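Local coordinates for carbohydrate-binding protein (Flavonifractor plautii, PDB 6N1B), which probably removes the acetyl group from the N-acetylgalactosamine of the blood group A antigen, as part of a gut-bacterial route from A-type to O-type blood, at residues V77-I82 and K380-R385; P39-D44 and Y83-I88. All coordinates share one frame; numbering follows the deposited sequence.

Contact 1 of 2, residues V77-I82 and K380-R385. With FUC (alpha-L-fucopyranose), chain B.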
loop_
_atom_site.group_PDB
_atom_site.type_symbol
_atom_site.label_atom_id
_atom_site.label_comp_id
_atom_site.label_asym_id
_atom_site.label_seq_id
_atom_site.Cartn_x
_atom_site.Cartn_y
_atom_site.Cartn_z
ATOM N N VAL A 77 -5.597 -14.442 -2.526
ATOM C CA VAL A 77 -5.205 -15.858 -2.403
ATOM C C VAL A 77 -4.389 -16.226 -3.626
ATOM O O VAL A 77 -4.504 -15.556 -4.667
ATOM C CB VAL A 77 -6.487 -16.766 -2.289
ATOM C CG1 VAL A 77 -7.302 -16.391 -1.059
ATOM C CG2 VAL A 77 -7.304 -16.758 -3.528
ATOM N N MET A 78 -3.653 -17.307 -3.546
ATOM C CA MET A 78 -3.010 -17.866 -4.719
ATOM C C MET A 78 -4.018 -18.408 -5.704
ATOM O O MET A 78 -5.122 -18.836 -5.382
ATOM C CB MET A 78 -2.068 -18.987 -4.332
ATOM C CG MET A 78 -0.871 -18.547 -3.434
ATOM S SD MET A 78 0.157 -17.240 -4.090
ATOM C CE MET A 78 0.993 -18.097 -5.380
ATOM N N ARG A 79 -3.597 -18.298 -7.001
ATOM C CA ARG A 79 -4.259 -18.905 -8.131
ATOM C C ARG A 79 -5.402 -18.114 -8.760
ATOM O O ARG A 79 -5.789 -18.358 -9.900
ATOM C CB ARG A 79 -4.686 -20.317 -7.911
ATOM C CG ARG A 79 -3.618 -21.288 -7.343
ATOM C CD ARG A 79 -4.013 -22.698 -7.584
ATOM N NE ARG A 79 -3.099 -23.591 -6.888
ATOM C CZ ARG A 79 -3.205 -24.923 -6.959
ATOM N NH1 ARG A 79 -4.165 -25.483 -7.704
ATOM N NH2 ARG A 79 -2.341 -25.661 -6.238
ATOM N N ILE A 80 -6.023 -17.262 -7.976
ATOM C CA ILE A 80 -7.178 -16.471 -8.408
ATOM C C ILE A 80 -7.130 -15.113 -7.805
ATOM O O ILE A 80 -6.947 -15.006 -6.604
ATOM C CB ILE A 80 -8.505 -17.208 -8.187
ATOM C CG1 ILE A 80 -9.716 -16.485 -8.769
ATOM C CG2 ILE A 80 -8.724 -17.564 -6.729
ATOM C CD1 ILE A 80 -10.943 -17.365 -8.947
ATOM N N SER A 81 -7.210 -14.086 -8.697
ATOM C CA SER A 81 -7.096 -12.697 -8.253
ATOM C C SER A 81 -8.425 -11.978 -8.094
ATOM O O SER A 81 -8.485 -10.781 -7.815
ATOM C CB SER A 81 -6.153 -11.937 -9.209
ATOM O OG SER A 81 -4.842 -12.479 -9.085
ATOM N N ILE A 82 -9.534 -12.718 -8.254
ATOM C CA ILE A 82 -10.825 -12.143 -8.289
ATOM C C ILE A 82 -11.342 -11.539 -7.025
ATOM O O ILE A 82 -12.265 -10.751 -7.005
ATOM C CB ILE A 82 -11.893 -13.107 -8.935
ATOM C CG1 ILE A 82 -12.921 -12.333 -9.823
ATOM C CG2 ILE A 82 -12.425 -14.013 -7.844
ATOM C CD1 ILE A 82 -13.909 -13.138 -10.605
ATOM N N LYS A 380 -5.400 -24.619 3.107
ATOM C CA LYS A 380 -6.196 -25.470 2.271
ATOM C C LYS A 380 -5.459 -25.934 1.035
ATOM O O LYS A 380 -4.248 -25.655 0.811
ATOM C CB LYS A 380 -7.565 -24.813 1.987
ATOM C CG LYS A 380 -8.378 -24.212 3.189
ATOM C CD LYS A 380 -8.701 -25.147 4.216
ATOM C CE LYS A 380 -9.735 -24.572 5.327
ATOM N NZ LYS A 380 -9.131 -24.867 6.546
ATOM N N SER A 381 -6.199 -26.653 0.206
ATOM C CA SER A 381 -5.577 -27.396 -0.855
ATOM C C SER A 381 -4.904 -26.501 -1.957
ATOM O O SER A 381 -3.887 -26.942 -2.473
ATOM C CB SER A 381 -6.635 -28.270 -1.542
ATOM O OG SER A 381 -7.709 -27.439 -1.967
ATOM N N GLU A 382 -5.444 -25.335 -2.224
ATOM C CA GLU A 382 -4.935 -24.467 -3.238
ATOM C C GLU A 382 -4.199 -23.304 -2.593
ATOM O O GLU A 382 -3.814 -22.389 -3.363
ATOM C CB GLU A 382 -6.019 -24.061 -4.244
ATOM C CG GLU A 382 -6.567 -25.273 -4.939
ATOM C CD GLU A 382 -7.563 -24.979 -6.043
ATOM O OE1 GLU A 382 -7.592 -23.870 -6.585
ATOM O OE2 GLU A 382 -8.150 -26.003 -6.469
ATOM N N ASP A 383 -3.930 -23.345 -1.294
ATOM C CA ASP A 383 -3.072 -22.349 -0.663
ATOM C C ASP A 383 -1.608 -22.708 -0.896
ATOM O O ASP A 383 -0.946 -23.243 -0.006
ATOM C CB ASP A 383 -3.406 -22.256 0.795
ATOM C CG ASP A 383 -4.690 -21.538 1.126
ATOM O OD1 ASP A 383 -5.125 -20.668 0.310
ATOM O OD2 ASP A 383 -5.332 -21.965 2.147
ATOM N N ASP A 384 -1.098 -22.412 -2.076
ATOM C CA ASP A 384 0.283 -22.640 -2.354
ATOM C C ASP A 384 1.222 -21.849 -1.444
ATOM O O ASP A 384 2.352 -22.231 -1.074
ATOM C CB ASP A 384 0.665 -22.360 -3.826
ATOM C CG ASP A 384 -0.201 -23.064 -4.803
ATOM O OD1 ASP A 384 -0.391 -24.287 -4.700
ATOM O OD2 ASP A 384 -0.844 -22.428 -5.618
ATOM N N ARG A 385 0.693 -20.636 -1.068
ATOM C CA ARG A 385 1.281 -19.730 -0.101
ATOM C C ARG A 385 0.076 -19.114 0.668
ATOM O O ARG A 385 -1.061 -19.330 0.252
ATOM C CB ARG A 385 2.037 -18.585 -0.901
ATOM C CG ARG A 385 3.130 -19.104 -1.789
ATOM C CD ARG A 385 3.889 -18.000 -2.495
ATOM N NE ARG A 385 4.927 -18.617 -3.315
ATOM C CZ ARG A 385 5.314 -18.194 -4.493
ATOM N NH1 ARG A 385 4.809 -17.139 -5.089
ATOM N NH2 ARG A 385 6.187 -18.980 -5.126
HETATM C C1 FUC B . -2.050 -12.123 -11.283
HETATM C C2 FUC B . -2.872 -11.536 -12.442
HETATM C C3 FUC B . -3.187 -12.640 -13.475
HETATM C C4 FUC B . -3.987 -13.739 -12.802
HETATM C C5 FUC B . -3.162 -14.313 -11.661
HETATM C C6 FUC B . -3.859 -15.402 -10.791
HETATM O O2 FUC B . -2.083 -10.509 -13.117
HETATM O O3 FUC B . -4.017 -12.095 -14.535
HETATM O O4 FUC B . -5.213 -13.199 -12.326
HETATM O O5 FUC B . -2.807 -13.225 -10.751
HETATM O O HOH W 1 -3.409 -18.506 -0.968
#
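Arg-79 reaches from the sugar-binding loop to Asp-384 and Glu-382. Its CB points toward 380-385, and with CG beside the backbone N (chi1 -50°) the extended chain runs across the Asp-384 carboxylate. CG lies 3.5 Å from Asp-384 OD2, and CD continues past the same oxygen. NE then donates to Asp-384 OD2 (2.8 Å, 169°) while NH2 donates to Asp-384 OD1 (2.8 Å). This side-on, two-pronged salt bridge uses the syn lone pair of each oxygen and holds the planes nearly coplanar, fixing the guanidinium's rotation. NH1 ends under Glu-382, whose CG sits 3.7 Å above one guanidinium face; Glu-382 OE1 adds only a long, out-of-plane charge contact. In what appears to be a five-bladed beta-propeller, these loops belong to neighbouring blades, where the first meets the last. Met-78 suits its place because its thioether chain bends at chi2 and chi3 to lie against Arg-385: CG packs 3.5 Å from Arg-385 N and SD 3.9 Å from Arg-385 CB. Water 1 accepts from Met-78 N at 2.9 Å. Farther along, Ser-81, small and hydroxyl-bearing, brings OG to the fucose ring oxygen O5 (2.7 Å) in one of its two conformers.

Contact 2 of 2, residues P39-D44 and Y83-I88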
loop_
_atom_site.group_PDB
_atom_site.type_symbol
_atom_site.label_atom_id
_atom_site.label_comp_id
_atom_site.label_asym_id
_atom_site.label_seq_id
_atom_site.Cartn_x
_atom_site.Cartn_y
_atom_site.Cartn_z
ATOM N N PRO A 39 -10.344 -8.571 8.106
ATOM C CA PRO A 39 -11.406 -9.409 7.560
ATOM C C PRO A 39 -11.354 -9.425 6.051
ATOM O O PRO A 39 -11.102 -8.402 5.407
ATOM C CB PRO A 39 -12.640 -8.774 8.133
ATOM C CG PRO A 39 -12.292 -7.336 8.208
ATOM C CD PRO A 39 -10.847 -7.262 8.551
ATOM N N ALA A 40 -11.532 -10.554 5.438
ATOM C CA ALA A 40 -11.714 -10.642 4.029
ATOM C C ALA A 40 -13.094 -11.215 3.717
ATOM O O ALA A 40 -13.559 -12.183 4.335
ATOM C CB ALA A 40 -10.686 -11.541 3.346
ATOM N N TYR A 41 -13.735 -10.640 2.691
ATOM C CA TYR A 41 -15.175 -10.965 2.405
ATOM C C TYR A 41 -15.355 -12.347 1.823
ATOM O O TYR A 41 -16.456 -12.870 1.847
ATOM C CB TYR A 41 -15.837 -9.894 1.506
ATOM C CG TYR A 41 -15.410 -10.061 0.036
ATOM C CD1 TYR A 41 -14.200 -9.590 -0.468
ATOM C CD2 TYR A 41 -16.226 -10.729 -0.882
ATOM C CE1 TYR A 41 -13.850 -9.817 -1.769
ATOM C CE2 TYR A 41 -15.857 -10.929 -2.195
ATOM C CZ TYR A 41 -14.646 -10.434 -2.602
ATOM O OH TYR A 41 -14.270 -10.636 -3.931
ATOM N N TYR A 42 -14.339 -12.892 1.154
ATOM C CA TYR A 42 -14.497 -14.064 0.338
ATOM C C TYR A 42 -14.744 -15.328 1.139
ATOM O O TYR A 42 -14.303 -15.453 2.307
ATOM C CB TYR A 42 -13.316 -14.275 -0.639
ATOM C CG TYR A 42 -12.021 -14.637 0.027
ATOM C CD1 TYR A 42 -11.783 -15.978 0.388
ATOM C CD2 TYR A 42 -11.013 -13.735 0.298
ATOM C CE1 TYR A 42 -10.704 -16.310 1.112
ATOM C CE2 TYR A 42 -9.915 -14.065 0.993
ATOM C CZ TYR A 42 -9.703 -15.362 1.393
ATOM O OH TYR A 42 -8.562 -15.699 2.145
ATOM N N SER A 43 -15.399 -16.305 0.496
ATOM C CA SER A 43 -15.489 -17.640 1.035
ATOM C C SER A 43 -15.256 -18.615 -0.094
ATOM O O SER A 43 -16.009 -18.685 -1.012
ATOM C CB SER A 43 -16.938 -17.796 1.648
ATOM O OG SER A 43 -17.067 -19.116 2.215
ATOM N N ASP A 44 -14.195 -19.401 -0.004
ATOM C CA ASP A 44 -13.727 -20.228 -1.092
ATOM C C ASP A 44 -13.113 -21.487 -0.376
ATOM O O ASP A 44 -12.164 -21.375 0.324
ATOM C CB ASP A 44 -12.654 -19.507 -1.935
ATOM C CG ASP A 44 -12.219 -20.309 -3.117
ATOM O OD1 ASP A 44 -12.086 -21.572 -3.038
ATOM O OD2 ASP A 44 -11.981 -19.743 -4.213
ATOM N N TYR A 83 -10.703 -11.946 -5.890
ATOM C CA TYR A 83 -11.069 -11.469 -4.535
ATOM C C TYR A 83 -10.297 -10.257 -4.116
ATOM O O TYR A 83 -10.578 -9.724 -3.009
ATOM C CB TYR A 83 -10.855 -12.564 -3.489
ATOM C CG TYR A 83 -11.550 -13.888 -3.815
ATOM C CD1 TYR A 83 -12.804 -14.004 -4.244
ATOM C CD2 TYR A 83 -10.861 -15.066 -3.678
ATOM C CE1 TYR A 83 -13.443 -15.222 -4.540
ATOM C CE2 TYR A 83 -11.426 -16.274 -3.974
ATOM C CZ TYR A 83 -12.698 -16.349 -4.445
ATOM O OH TYR A 83 -13.287 -17.551 -4.765
ATOM N N GLU A 84 -9.400 -9.765 -4.960
ATOM C CA GLU A 84 -8.405 -8.751 -4.604
ATOM C C GLU A 84 -8.988 -7.324 -4.638
ATOM O O GLU A 84 -8.423 -6.454 -5.325
ATOM C CB GLU A 84 -7.170 -8.980 -5.466
ATOM C CG GLU A 84 -5.898 -8.307 -4.978
ATOM C CD GLU A 84 -4.720 -8.667 -5.719
ATOM O OE1 GLU A 84 -4.791 -9.451 -6.726
ATOM O OE2 GLU A 84 -3.606 -8.198 -5.352
ATOM N N ASN A 85 -10.042 -7.111 -3.843
ATOM C CA ASN A 85 -10.863 -5.921 -4.041
ATOM C C ASN A 85 -10.752 -5.004 -2.885
ATOM O O ASN A 85 -10.919 -5.422 -1.707
ATOM C CB ASN A 85 -12.285 -6.343 -4.303
ATOM C CG ASN A 85 -12.298 -7.353 -5.472
ATOM O OD1 ASN A 85 -12.860 -8.509 -5.300
ATOM N ND2 ASN A 85 -11.741 -6.997 -6.562
ATOM N N PRO A 86 -10.451 -3.715 -3.133
ATOM C CA PRO A 86 -10.295 -2.718 -2.038
ATOM C C PRO A 86 -11.365 -2.819 -0.962
ATOM O O PRO A 86 -12.558 -2.841 -1.254
ATOM C CB PRO A 86 -10.325 -1.380 -2.774
ATOM C CG PRO A 86 -9.734 -1.721 -4.089
ATOM C CD PRO A 86 -10.180 -3.142 -4.419
ATOM N N SER A 87 -10.882 -2.873 0.277
ATOM C CA SER A 87 -11.649 -3.055 1.488
ATOM C C SER A 87 -11.139 -2.043 2.523
ATOM O O SER A 87 -9.961 -1.677 2.513
ATOM C CB SER A 87 -11.481 -4.506 1.967
ATOM O OG SER A 87 -12.059 -5.430 1.034
ATOM N N ILE A 88 -12.055 -1.651 3.436
ATOM C CA ILE A 88 -11.730 -0.625 4.447
ATOM C C ILE A 88 -11.942 -1.187 5.870
ATOM O O ILE A 88 -12.974 -1.878 6.137
ATOM C CB ILE A 88 -12.643 0.589 4.253
ATOM C CG1 ILE A 88 -12.366 1.284 2.925
ATOM C CG2 ILE A 88 -12.660 1.584 5.428
ATOM C CD1 ILE A 88 -11.076 2.101 2.917
HETATM O O HOH W 2 -12.984 -7.789 2.385
HETATM O O HOH W 3 -15.887 -17.710 -4.130
#
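Tyr-42 and Tyr-83 form an offset stack between the strand 30-31 to 52-60 connection and the loop leading into strand 87-91, the third strand of the first blade of a probable beta-propeller. In this tight part the ring centroids are 5.0 Å apart and the planes differ by 19°. The backbone puts Tyr-42 CB over one face of Tyr-83, 3.8 Å from the ring centroid, a CH-pi contact, while chi1 (68°, CG between backbone N and carbonyl carbon) swings its ring alongside. Tyrosine suits both places, offering a flat face to its neighbour and a hydroxyl at the far end: the Tyr-42 OH is hydrogen-bonded to Ala-48 O and Gln-51 N. Tyr-41 closes an edge of the Tyr-83 ring, its OH 2.9 Å from Asn-85 OD1; Gln-110 OE1 is its stronger partner. On the solvent side, among partly exposed residues, polar bonds replace ring packing. Tyr-83 OH donates to Asp-44 OD2 at 2.6 Å, on the anti side and 26° out of the carboxylate plane, with carboxylate and ring almost perpendicular. Asp-44 also offers OD1 to Ala-46 N. Water 3 donates to Tyr-83 OH at 2.7 Å and to Ser-43 O at 3.3 Å.

How the contacts relate
Contact 1 is a surface contact, whereas contact 2 is partly buried and nearer the centre of the chain. They share one continuous run, 77-88, the connection between strands 67-75 and 87-91: its first half meets 380-385, its second half 39-44. Chemistry follows position. At the surface, where two probable blades adjoin, charges dominate, and the same loop reaches the glycan; deeper in, aromatic faces carry the packing and polar groups sit at the ring edges. Val-77, a buried residue of contact 1, touches contact 2: its CG1 lies 3.5 Å from Tyr-42 OH and its CG2 3.9 Å from Tyr-83 CD2. Two methyls packed against two different tyrosines suit a short, branched side chain.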